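Local coordinates for protein putative phosphatase (DUF442) (Shewanella putrefaciens CN-32, PDB 3GXH) that is a putative phosphatase, probably of the tyrosine or dual-specificity type, at residues Thr132-Glu137 / Pro142-Leu147. Residues are numbered along the deposited sequence; the frame is centred on the assembly and turned at random.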
ATOM      1  N   THR A 132      -0.449 -10.361   6.341  1.00 15.54           N
ATOM      2  CA  THR A 132      -0.484 -11.710   5.782  1.00 14.80           C
ATOM      3  C   THR A 132       0.576 -11.944   4.680  1.00 13.95           C
ATOM      4  O   THR A 132       1.206 -12.993   4.657  1.00 13.87           O
ATOM      5  CB  THR A 132      -1.943 -12.061   5.344  1.00 19.26           C
ATOM      6  OG1 THR A 132      -2.734 -12.276   6.532  1.00 21.34           O
ATOM      7  CG2 THR A 132      -1.973 -13.328   4.493  1.00 18.47           C
ATOM      8  N   PRO A 133       0.820 -10.952   3.807  1.00 16.98           N
ATOM      9  CA  PRO A 133       1.811 -11.170   2.764  1.00 16.40           C
ATOM     10  C   PRO A 133       3.197 -11.408   3.245  1.00 19.02           C
ATOM     11  O   PRO A 133       3.996 -11.939   2.493  1.00 22.09           O
ATOM     12  CB  PRO A 133       1.757  -9.858   1.956  1.00 18.05           C
ATOM     13  CG  PRO A 133       0.341  -9.402   2.123  1.00 20.60           C
ATOM     14  CD  PRO A 133       0.089  -9.685   3.576  1.00 18.45           C
ATOM     15  N   TRP A 134       3.499 -11.042   4.493  1.00 16.63           N
ATOM     16  CA  TRP A 134       4.805 -11.249   5.090  1.00 16.87           C
ATOM     17  C   TRP A 134       5.077 -12.700   5.397  1.00 22.52           C
ATOM     18  O   TRP A 134       6.200 -13.059   5.692  1.00 23.47           O
ATOM     19  CB  TRP A 134       5.029 -10.380   6.364  1.00 15.48           C
ATOM     20  CG  TRP A 134       5.245  -8.967   6.017  1.00 11.91           C
ATOM     21  CD1 TRP A 134       4.318  -8.110   5.510  1.00 13.11           C
ATOM     22  CD2 TRP A 134       6.462  -8.215   6.135  1.00 10.09           C
ATOM     23  NE1 TRP A 134       4.875  -6.880   5.321  1.00 10.90           N
ATOM     24  CE2 TRP A 134       6.196  -6.920   5.649  1.00 11.17           C
ATOM     25  CE3 TRP A 134       7.767  -8.525   6.537  1.00 10.95           C
ATOM     26  CZ2 TRP A 134       7.169  -5.941   5.581  1.00 12.92           C
ATOM     27  CZ3 TRP A 134       8.730  -7.522   6.491  1.00 12.72           C
ATOM     28  CH2 TRP A 134       8.425  -6.253   6.032  1.00 11.78           C
ATOM     29  N   ASN A 135       4.016 -13.509   5.390  1.00 22.64           N
ATOM     30  CA  ASN A 135       4.145 -14.924   5.626  1.00 29.80           C
ATOM     31  C   ASN A 135       5.008 -15.194   6.827  1.00 27.55           C
ATOM     32  O   ASN A 135       5.900 -16.045   6.769  1.00 29.60           O
ATOM     33  CB  ASN A 135       4.727 -15.585   4.369  1.00 30.15           C
ATOM     34  CG  ASN A 135       4.335 -17.012   4.259  1.00 41.69           C
ATOM     35  OD1 ASN A 135       5.185 -17.902   4.283  1.00 49.14           O
ATOM     36  ND2 ASN A 135       3.032 -17.259   4.182  1.00 52.29           N
ATOM     37  N   ASP A 136       4.755 -14.457   7.908  1.00 23.50           N
ATOM     38  CA  ASP A 136       5.503 -14.546   9.156  1.00 26.64           C
ATOM     39  C   ASP A 136       7.043 -14.290   9.106  1.00 26.95           C
ATOM     40  O   ASP A 136       7.780 -14.788   9.954  1.00 27.53           O
ATOM     41  CB  ASP A 136       5.230 -15.900   9.834  1.00 27.63           C
ATOM     42  N   GLU A 137       7.518 -13.488   8.149  1.00 24.30           N
ATOM     43  CA  GLU A 137       8.962 -13.249   7.958  1.00 20.94           C
ATOM     44  C   GLU A 137       9.437 -11.943   8.591  1.00 17.38           C
ATOM     45  O   GLU A 137      10.586 -11.551   8.444  1.00 19.03           O
ATOM     46  CB  GLU A 137       9.279 -13.186   6.453  1.00 17.63           C
ATOM     47  CG  GLU A 137       9.101 -14.530   5.743  1.00 15.66           C
ATOM     48  CD  GLU A 137       8.881 -14.406   4.253  1.00 13.15           C
ATOM     49  OE1 GLU A 137       9.068 -13.319   3.685  1.00 16.58           O
ATOM     50  OE2 GLU A 137       8.531 -15.447   3.648  1.00 19.15           O
ATOM     51  N   PRO A 142      15.167  -7.114  10.649  1.00 14.89           N
ATOM     52  CA  PRO A 142      15.162  -6.260  11.839  1.00 13.43           C
ATOM     53  C   PRO A 142      14.976  -4.787  11.556  1.00 13.55           C
ATOM     54  O   PRO A 142      14.504  -4.059  12.457  1.00 15.10           O
ATOM     55  CB  PRO A 142      16.562  -6.497  12.475  1.00 16.06           C
ATOM     56  CG  PRO A 142      17.361  -7.226  11.455  1.00 16.69           C
ATOM     57  CD  PRO A 142      16.391  -7.940  10.555  1.00 15.72           C
ATOM     58  N   LYS A 143      15.355  -4.297  10.374  1.00 12.59           N
ATOM     59  CA  LYS A 143      15.152  -2.879  10.083  1.00 14.60           C
ATOM     60  C   LYS A 143      13.658  -2.588  10.005  1.00 14.16           C
ATOM     61  O   LYS A 143      13.193  -1.523  10.425  1.00 13.50           O
ATOM     62  CB  LYS A 143      15.814  -2.452   8.802  1.00 17.19           C
ATOM     63  CG  LYS A 143      17.296  -2.787   8.740  1.00 26.56           C
ATOM     64  CD  LYS A 143      18.184  -1.590   8.832  1.00 39.74           C
ATOM     65  CE  LYS A 143      19.601  -1.935   8.322  1.00 43.99           C
ATOM     66  NZ  LYS A 143      19.668  -2.459   6.906  1.00 42.26           N
ATOM     67  N   TRP A 144      12.919  -3.519   9.412  1.00 12.74           N
ATOM     68  CA  TRP A 144      11.452  -3.433   9.368  1.00 13.43           C
ATOM     69  C   TRP A 144      10.838  -3.568  10.754  1.00 11.27           C
ATOM     70  O   TRP A 144       9.948  -2.830  11.116  1.00 11.88           O
ATOM     71  CB  TRP A 144      10.840  -4.413   8.345  1.00 13.11           C
ATOM     72  CG  TRP A 144      11.026  -3.873   6.957  1.00 11.50           C
ATOM     73  CD1 TRP A 144      12.076  -4.068   6.146  1.00 12.57           C
ATOM     74  CD2 TRP A 144      10.102  -3.034   6.251  1.00 10.42           C
ATOM     75  NE1 TRP A 144      11.906  -3.334   4.975  1.00 13.28           N
ATOM     76  CE2 TRP A 144      10.686  -2.709   5.022  1.00 12.01           C
ATOM     77  CE3 TRP A 144       8.874  -2.482   6.576  1.00 11.47           C
ATOM     78  CZ2 TRP A 144      10.056  -1.894   4.084  1.00 10.78           C
ATOM     79  CZ3 TRP A 144       8.239  -1.665   5.621  1.00 11.04           C
ATOM     80  CH2 TRP A 144       8.860  -1.330   4.430  1.00 13.16           C
ATOM     81  N   GLN A 145      11.322  -4.501  11.559  1.00 12.56           N
ATOM     82  CA  GLN A 145      10.834  -4.642  12.912  0.50 14.02           C
ATOM     83  C   GLN A 145      11.015  -3.326  13.649  1.00 12.15           C
ATOM     84  O   GLN A 145      10.117  -2.836  14.379  1.00 13.59           O
ATOM     85  CB  GLN A 145      11.640  -5.719  13.624  0.50 14.63           C
ATOM     86  CG  GLN A 145      11.200  -7.118  13.319  0.50 14.94           C
ATOM     87  CD  GLN A 145      11.928  -8.128  14.174  0.50 24.37           C
ATOM     88  OE1 GLN A 145      13.138  -8.294  14.049  0.50 29.73           O
ATOM     89  NE2 GLN A 145      11.193  -8.813  15.053  0.50 21.21           N
ATOM     90  N   ALA A 146      12.210  -2.741  13.517  1.00 11.20           N
ATOM     91  CA  ALA A 146      12.542  -1.514  14.232  1.00 13.04           C
ATOM     92  C   ALA A 146      11.659  -0.351  13.808  1.00 13.05           C
ATOM     93  O   ALA A 146      11.203   0.450  14.633  1.00 11.72           O
ATOM     94  CB  ALA A 146      14.044  -1.126  14.019  1.00 15.62           C
ATOM     95  N   LEU A 147      11.395  -0.262  12.524  1.00 12.52           N
ATOM     96  CA  LEU A 147      10.507   0.761  11.951  1.00 12.72           C
ATOM     97  C   LEU A 147       9.125   0.625  12.571  1.00 12.32           C
ATOM     98  O   LEU A 147       8.531   1.612  13.067  1.00 13.30           O
ATOM     99  CB  LEU A 147      10.401   0.653  10.435  1.00 14.22           C
ATOM    100  CG  LEU A 147       9.448   1.642   9.758  1.00 14.76           C
ATOM    101  CD1 LEU A 147      10.010   3.048   9.843  1.00 20.73           C
ATOM    102  CD2 LEU A 147       9.161   1.214   8.319  1.00 17.40           C
TER
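Trp134 and Trp144 meet through their indole rings, and this pair makes up the whole contact. The six-membered ring of Trp134 comes in with its outer corner first. Its CH2 lies 3.6 Å from Trp144 CD2 and equally close to Trp144 CG. This carbon sits 3.4 Å above the Trp144 plane, displaced toward the rim of the indole. Trp134 CZ2 follows at 4.0 Å from Trp144 CE3. The Trp134 six-membered and Trp144 five-membered rings meet obliquely, with planes at 59°, while the long directions of the two side chains cross at about a right angle. The contact is apolar and buried, and no hydrogen bond spans it.

Trp134 ends a short 3-10 turn, where Asn135 N bonds to Thr132 O at 2.9 Å. It also opens a type I' beta turn, closed by Glu137 N to Trp134 O at 2.8 Å. Trp144 lies in the first turn of helix 142-154, the last helix of the chain. The contact therefore joins the loop after helix 127-130 to the start of that helix. Both tryptophans border the start of helix 108-120, where, just after strand 100-103, the phosphate-binding loop probably lies, as in tyrosine phosphatases. In both tryptophans CG lies beside the backbone N, anti to the carbonyl carbon (chi1 -74° in Trp134, -77° in Trp144). Both CB atoms point toward the partner segment, and chi2 sets the turn of each ring.

Trp134 NE1 donates to the Tyr108 carbonyl, and Trp144 NE1 to that of Trp77. Tyr108 and Trp77 also pack their own rings against the same tryptophans. Ser111 lies against Trp134, and Arg109 and Ala112 against Trp144.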